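Local coordinates for protein phosphoribosyl-AMP cyclohydrolase (Medicago truncatula, PDB 7BGM) that catalyses the second and third steps of histidine biosynthesis in plants, probably splitting diphosphate from phosphoribosyl-ATP and then opening the adenine ring of phosphoribosyl-AMP, at residues L155-E169 and E189-L203. Sequence-based numbering, arbitrary orientation.
With ZN (zinc ion), chain E.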
loop_
_atom_site.group_PDB
_atom_site.type_symbol
_atom_site.label_atom_id
_atom_site.label_comp_id
_atom_site.label_asym_id
_atom_site.label_seq_id
_atom_site.Cartn_x
_atom_site.Cartn_y
_atom_site.Cartn_z
ATOM N N LEU A 155 -19.278 -19.458 -4.417
ATOM C CA LEU A 155 -19.721 -18.646 -3.287
ATOM C C LEU A 155 -20.465 -17.401 -3.747
ATOM O O LEU A 155 -21.411 -16.959 -3.083
ATOM C CB LEU A 155 -18.527 -18.255 -2.429
ATOM C CG LEU A 155 -17.842 -19.387 -1.663
ATOM C CD1 LEU A 155 -16.541 -18.882 -1.068
ATOM C CD2 LEU A 155 -18.751 -19.911 -0.573
ATOM N N LEU A 156 -20.064 -16.833 -4.882
ATOM C CA LEU A 156 -20.754 -15.670 -5.420
ATOM C C LEU A 156 -22.175 -15.993 -5.830
ATOM O O LEU A 156 -23.008 -15.082 -5.887
ATOM C CB LEU A 156 -19.995 -15.117 -6.625
ATOM C CG LEU A 156 -18.705 -14.392 -6.289
ATOM C CD1 LEU A 156 -17.847 -14.250 -7.560
ATOM C CD2 LEU A 156 -19.025 -13.037 -5.680
ATOM N N LEU A 157 -22.462 -17.264 -6.118
ATOM C CA LEU A 157 -23.770 -17.703 -6.588
ATOM C C LEU A 157 -24.551 -18.476 -5.534
ATOM O O LEU A 157 -25.491 -19.196 -5.879
ATOM C CB LEU A 157 -23.624 -18.561 -7.847
ATOM C CG LEU A 157 -23.126 -17.860 -9.112
ATOM C CD1 LEU A 157 -22.875 -18.883 -10.188
ATOM C CD2 LEU A 157 -24.126 -16.820 -9.592
ATOM N N ASN A 158 -24.194 -18.349 -4.259
ATOM C CA ASN A 158 -24.951 -19.053 -3.220
ATOM C C ASN A 158 -24.751 -18.286 -1.911
ATOM O O ASN A 158 -23.873 -18.619 -1.113
ATOM C CB ASN A 158 -24.513 -20.504 -3.105
ATOM C CG ASN A 158 -25.335 -21.288 -2.090
ATOM O OD1 ASN A 158 -26.185 -20.736 -1.389
ATOM N ND2 ASN A 158 -25.070 -22.582 -2.002
ATOM N N ASP A 159 -25.592 -17.263 -1.710
ATOM C CA ASP A 159 -25.542 -16.415 -0.517
ATOM C C ASP A 159 -25.555 -17.222 0.777
ATOM O O ASP A 159 -24.903 -16.848 1.765
ATOM C CB ASP A 159 -26.739 -15.461 -0.517
ATOM C CG ASP A 159 -26.565 -14.294 -1.468
ATOM O OD1 ASP A 159 -25.520 -14.211 -2.149
ATOM O OD2 ASP A 159 -27.487 -13.450 -1.527
ATOM N N LYS A 160 -26.328 -18.310 0.810
ATOM C CA LYS A 160 -26.512 -19.027 2.071
ATOM C C LYS A 160 -25.284 -19.853 2.426
ATOM O O LYS A 160 -24.885 -19.905 3.593
ATOM C CB LYS A 160 -27.766 -19.908 2.005
ATOM C CG LYS A 160 -29.062 -19.117 1.804
ATOM C CD LYS A 160 -29.013 -17.706 2.428
ATOM C CE LYS A 160 -29.218 -17.704 3.948
ATOM N NZ LYS A 160 -28.448 -16.595 4.614
ATOM N N LEU A 161 -24.670 -20.499 1.433
ATOM C CA LEU A 161 -23.374 -21.123 1.661
ATOM C C LEU A 161 -22.357 -20.090 2.123
ATOM O O LEU A 161 -21.597 -20.340 3.066
ATOM C CB LEU A 161 -22.899 -21.826 0.389
ATOM C CG LEU A 161 -21.479 -22.397 0.355
ATOM C CD1 LEU A 161 -21.293 -23.421 1.458
ATOM C CD2 LEU A 161 -21.191 -23.018 -1.004
ATOM N N LEU A 162 -22.353 -18.905 1.493
ATOM C CA LEU A 162 -21.345 -17.895 1.812
ATOM C C LEU A 162 -21.483 -17.396 3.245
ATOM O O LEU A 162 -20.487 -17.292 3.974
ATOM C CB LEU A 162 -21.429 -16.720 0.835
ATOM C CG LEU A 162 -20.478 -15.542 1.113
ATOM C CD1 LEU A 162 -19.006 -15.956 1.064
ATOM C CD2 LEU A 162 -20.757 -14.402 0.138
ATOM N N CYS A 163 -22.704 -17.048 3.657
ATOM C CA CYS A 163 -22.897 -16.533 5.013
ATOM C C CYS A 163 -22.629 -17.616 6.038
ATOM O O CYS A 163 -22.070 -17.342 7.106
ATOM C CB CYS A 163 -24.313 -15.984 5.183
ATOM S SG CYS A 163 -24.601 -14.471 4.232
ATOM N N SER A 164 -23.013 -18.852 5.718
ATOM C CA SER A 164 -22.645 -19.992 6.544
ATOM C C SER A 164 -21.140 -20.045 6.785
ATOM O O SER A 164 -20.686 -20.221 7.923
ATOM C CB SER A 164 -23.116 -21.281 5.874
ATOM O OG SER A 164 -22.893 -22.377 6.731
ATOM N N LYS A 165 -20.351 -19.892 5.714
ATOM C CA LYS A 165 -18.896 -19.949 5.837
ATOM C C LYS A 165 -18.347 -18.781 6.654
ATOM O O LYS A 165 -17.413 -18.955 7.438
ATOM C CB LYS A 165 -18.245 -19.971 4.447
ATOM C CG LYS A 165 -18.420 -21.292 3.681
ATOM C CD LYS A 165 -17.726 -22.458 4.378
ATOM C CE LYS A 165 -16.247 -22.168 4.658
ATOM N NZ LYS A 165 -15.683 -23.095 5.689
ATOM N N ILE A 166 -18.890 -17.573 6.463
ATOM C CA ILE A 166 -18.375 -16.411 7.191
ATOM C C ILE A 166 -18.577 -16.605 8.687
ATOM O O ILE A 166 -17.659 -16.396 9.485
ATOM C CB ILE A 166 -19.046 -15.117 6.694
ATOM C CG1 ILE A 166 -18.512 -14.721 5.308
ATOM C CG2 ILE A 166 -18.813 -13.973 7.688
ATOM C CD1 ILE A 166 -19.338 -13.634 4.649
ATOM N N ARG A 167 -19.785 -17.024 9.084
ATOM C CA ARG A 167 -20.040 -17.309 10.487
ATOM C C ARG A 167 -19.130 -18.428 10.999
ATOM O O ARG A 167 -18.551 -18.323 12.092
ATOM C CB ARG A 167 -21.521 -17.669 10.669
ATOM C CG ARG A 167 -22.444 -16.463 10.529
ATOM C CD ARG A 167 -23.910 -16.803 10.747
ATOM N NE ARG A 167 -24.746 -15.602 10.730
ATOM C CZ ARG A 167 -25.526 -15.248 9.713
ATOM N NH1 ARG A 167 -25.580 -15.996 8.619
ATOM N NH2 ARG A 167 -26.227 -14.129 9.782
ATOM N N GLU A 168 -18.988 -19.502 10.212
ATOM C CA GLU A 168 -18.130 -20.620 10.593
ATOM C C GLU A 168 -16.683 -20.183 10.778
ATOM O O GLU A 168 -16.019 -20.589 11.744
ATOM C CB GLU A 168 -18.215 -21.713 9.530
ATOM C CG GLU A 168 -17.012 -22.655 9.488
ATOM C CD GLU A 168 -17.194 -23.812 8.511
ATOM O OE1 GLU A 168 -18.276 -24.448 8.515
ATOM O OE2 GLU A 168 -16.255 -24.090 7.739
ATOM N N GLU A 169 -16.176 -19.366 9.846
ATOM C CA GLU A 169 -14.773 -18.962 9.887
ATOM C C GLU A 169 -14.502 -18.004 11.040
ATOM O O GLU A 169 -13.418 -18.036 11.643
ATOM C CB GLU A 169 -14.367 -18.310 8.560
ATOM C CG GLU A 169 -14.374 -19.242 7.340
ATOM C CD GLU A 169 -13.355 -20.366 7.434
ATOM O OE1 GLU A 169 -12.559 -20.376 8.402
ATOM O OE2 GLU A 169 -13.344 -21.240 6.534
ATOM N N GLU A 189 -6.556 -18.801 9.901
ATOM C CA GLU A 189 -7.993 -18.574 10.062
ATOM C C GLU A 189 -8.380 -17.141 9.706
ATOM O O GLU A 189 -9.463 -16.907 9.149
ATOM C CB GLU A 189 -8.423 -18.914 11.482
ATOM C CG GLU A 189 -8.346 -20.424 11.741
ATOM C CD GLU A 189 -9.075 -21.238 10.668
ATOM O OE1 GLU A 189 -10.131 -20.795 10.190
ATOM O OE2 GLU A 189 -8.596 -22.332 10.297
ATOM N N MET A 190 -7.527 -16.162 10.030
ATOM C CA MET A 190 -7.805 -14.793 9.597
ATOM C C MET A 190 -7.846 -14.694 8.080
ATOM O O MET A 190 -8.651 -13.935 7.522
ATOM C CB MET A 190 -6.753 -13.827 10.144
ATOM C CG MET A 190 -7.041 -12.359 9.826
ATOM S SD MET A 190 -8.489 -11.743 10.724
ATOM C CE MET A 190 -8.557 -10.092 10.026
ATOM N N ALA A 191 -6.986 -15.444 7.392
ATOM C CA ALA A 191 -7.036 -15.423 5.936
ATOM C C ALA A 191 -8.347 -16.013 5.427
ATOM O O ALA A 191 -8.911 -15.514 4.443
ATOM C CB ALA A 191 -5.832 -16.159 5.340
ATOM N N ASP A 192 -8.872 -17.042 6.114
ATOM C CA ASP A 192 -10.174 -17.612 5.761
ATOM C C ASP A 192 -11.288 -16.593 5.959
ATOM O O ASP A 192 -12.190 -16.463 5.120
ATOM C CB ASP A 192 -10.483 -18.842 6.614
ATOM C CG ASP A 192 -9.609 -20.050 6.308
ATOM O OD1 ASP A 192 -8.787 -19.998 5.372
ATOM O OD2 ASP A 192 -9.759 -21.071 7.037
ATOM N N VAL A 193 -11.261 -15.889 7.094
ATOM C CA VAL A 193 -12.261 -14.858 7.361
ATOM C C VAL A 193 -12.205 -13.790 6.282
ATOM O O VAL A 193 -13.231 -13.405 5.708
ATOM C CB VAL A 193 -12.052 -14.251 8.763
ATOM C CG1 VAL A 193 -12.957 -13.034 8.970
ATOM C CG2 VAL A 193 -12.319 -15.297 9.835
ATOM N N LEU A 194 -11.002 -13.286 6.000
ATOM C CA LEU A 194 -10.858 -12.212 5.023
ATOM C C LEU A 194 -11.390 -12.634 3.665
ATOM O O LEU A 194 -12.144 -11.891 3.022
ATOM C CB LEU A 194 -9.393 -11.791 4.907
ATOM C CG LEU A 194 -8.937 -10.675 5.812
ATOM C CD1 LEU A 194 -7.515 -10.382 5.440
ATOM C CD2 LEU A 194 -9.826 -9.453 5.586
ATOM N N TYR A 195 -10.984 -13.814 3.192
ATOM C CA TYR A 195 -11.395 -14.244 1.862
ATOM C C TYR A 195 -12.918 -14.301 1.752
ATOM O O TYR A 195 -13.507 -13.715 0.838
ATOM C CB TYR A 195 -10.767 -15.598 1.539
ATOM C CG TYR A 195 -11.398 -16.308 0.378
ATOM C CD1 TYR A 195 -11.134 -15.906 -0.927
ATOM C CD2 TYR A 195 -12.259 -17.385 0.575
ATOM C CE1 TYR A 195 -11.715 -16.565 -2.006
ATOM C CE2 TYR A 195 -12.840 -18.041 -0.500
ATOM C CZ TYR A 195 -12.560 -17.624 -1.785
ATOM O OH TYR A 195 -13.134 -18.276 -2.855
ATOM N N HIS A 196 -13.579 -14.980 2.694
ATOM C CA HIS A 196 -15.031 -15.119 2.592
ATOM C C HIS A 196 -15.732 -13.774 2.778
ATOM O O HIS A 196 -16.699 -13.466 2.065
ATOM C CB HIS A 196 -15.521 -16.161 3.597
ATOM C CG HIS A 196 -15.121 -17.558 3.237
ATOM N ND1 HIS A 196 -13.957 -18.142 3.688
ATOM C CD2 HIS A 196 -15.723 -18.478 2.445
ATOM C CE1 HIS A 196 -13.867 -19.368 3.198
ATOM N NE2 HIS A 196 -14.930 -19.597 2.444
ATOM N N ALA A 197 -15.237 -12.941 3.697
ATOM C CA ALA A 197 -15.825 -11.620 3.838
ATOM C C ALA A 197 -15.688 -10.836 2.539
ATOM O O ALA A 197 -16.624 -10.147 2.125
ATOM C CB ALA A 197 -15.187 -10.863 4.998
ATOM N N MET A 198 -14.524 -10.928 1.879
ATOM C CA MET A 198 -14.350 -10.163 0.651
ATOM C C MET A 198 -15.267 -10.643 -0.471
ATOM O O MET A 198 -15.609 -9.851 -1.359
ATOM C CB MET A 198 -12.880 -10.187 0.235
ATOM C CG MET A 198 -12.127 -9.212 1.100
ATOM S SD MET A 198 -10.372 -9.390 0.902
ATOM C CE MET A 198 -10.211 -8.711 -0.742
ATOM N N VAL A 199 -15.661 -11.920 -0.468
ATOM C CA VAL A 199 -16.663 -12.362 -1.441
ATOM C C VAL A 199 -17.997 -11.669 -1.184
ATOM O O VAL A 199 -18.676 -11.226 -2.126
ATOM C CB VAL A 199 -16.799 -13.897 -1.435
ATOM C CG1 VAL A 199 -17.866 -14.349 -2.451
ATOM C CG2 VAL A 199 -15.446 -14.537 -1.743
ATOM N N LEU A 200 -18.386 -11.543 0.091
ATOM C CA LEU A 200 -19.594 -10.789 0.426
ATOM C C LEU A 200 -19.462 -9.321 0.027
ATOM O O LEU A 200 -20.410 -8.731 -0.508
ATOM C CB LEU A 200 -19.919 -10.927 1.922
ATOM C CG LEU A 200 -21.147 -10.190 2.468
ATOM C CD1 LEU A 200 -21.762 -10.957 3.673
ATOM C CD2 LEU A 200 -20.840 -8.762 2.894
ATOM N N LEU A 201 -18.292 -8.703 0.274
ATOM C CA LEU A 201 -18.114 -7.319 -0.171
ATOM C C LEU A 201 -18.342 -7.189 -1.671
ATOM O O LEU A 201 -18.967 -6.219 -2.131
ATOM C CB LEU A 201 -16.716 -6.812 0.185
ATOM C CG LEU A 201 -16.341 -6.703 1.661
ATOM C CD1 LEU A 201 -14.960 -6.065 1.798
ATOM C CD2 LEU A 201 -17.384 -5.891 2.429
ATOM N N ALA A 202 -17.848 -8.157 -2.451
ATOM C CA ALA A 202 -18.053 -8.104 -3.897
ATOM C C ALA A 202 -19.534 -8.146 -4.256
ATOM O O ALA A 202 -19.995 -7.404 -5.140
ATOM C CB ALA A 202 -17.313 -9.253 -4.578
ATOM N N LEU A 203 -20.299 -9.008 -3.584
ATOM C CA LEU A 203 -21.736 -9.080 -3.849
ATOM C C LEU A 203 -22.455 -7.775 -3.495
ATOM O O LEU A 203 -23.449 -7.418 -4.152
ATOM C CB LEU A 203 -22.346 -10.266 -3.090
ATOM C CG LEU A 203 -21.895 -11.658 -3.545
ATOM C CD1 LEU A 203 -22.431 -12.758 -2.648
ATOM C CD2 LEU A 203 -22.311 -11.893 -5.011
HETATM ZN ZN ZN E . -10.949 -21.589 8.563
HETATM O O HOH W 1 -11.373 -23.622 8.799
#
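Glu169 faces Glu189 and Asp192 across a zinc ion that ties the two helices together: one carboxylate oxygen from each, Glu169 OE1, Glu189 OE1 and Asp192 OD2, lies 2.0 Å from the metal, and a water is the fourth ligand. The bend of Glu169 at chi2 (-64°) swings its carboxylate to the zinc, OE1 binding the metal while OE2 is met by Lys165 NZ at 3.1 Å from above the carboxylate plane. This salt bridge probably steadies the metal ligand and offsets some of the acidic charge; Arg185 forms another with Glu189 OE2.

His196 is a flat knob among Leu155, Lys165, Ile166 and Glu169. Its ND1 donates to Asp192 O one turn back (2.8 Å, 163° at the hydrogen), fixing the ring's rotation, while Lys165 CB packs 3.5 Å from His196 CD2. Tyr195 CD2 lies over one ring face. With an alanine at His196, the space beside Leu155 and Lys165 would probably be left unfilled and Asp192 O would lose its side-chain donor.

Beyond the polar end, branched aliphatics suit the interlocking surface. Leu162 fits among His196, Val199, Leu200 and Leu203, meeting Leu203 tip to tip (CD2 to CD1, 3.6 Å), and Leu156 CD2 wedges against Val199 and Leu203.

Segments 159-169 and 189-203 run roughly antiparallel (153°); their helices, 159-178 and 183-204, carry the pyrophosphohydrolase metal site, as in the all-alpha MazG clan. Helix 127-140 packs against helix 183-204 and Leu156 of short helix 151-156, and Arg218 of the second subunit forms a salt bridge with Asp192 OD1.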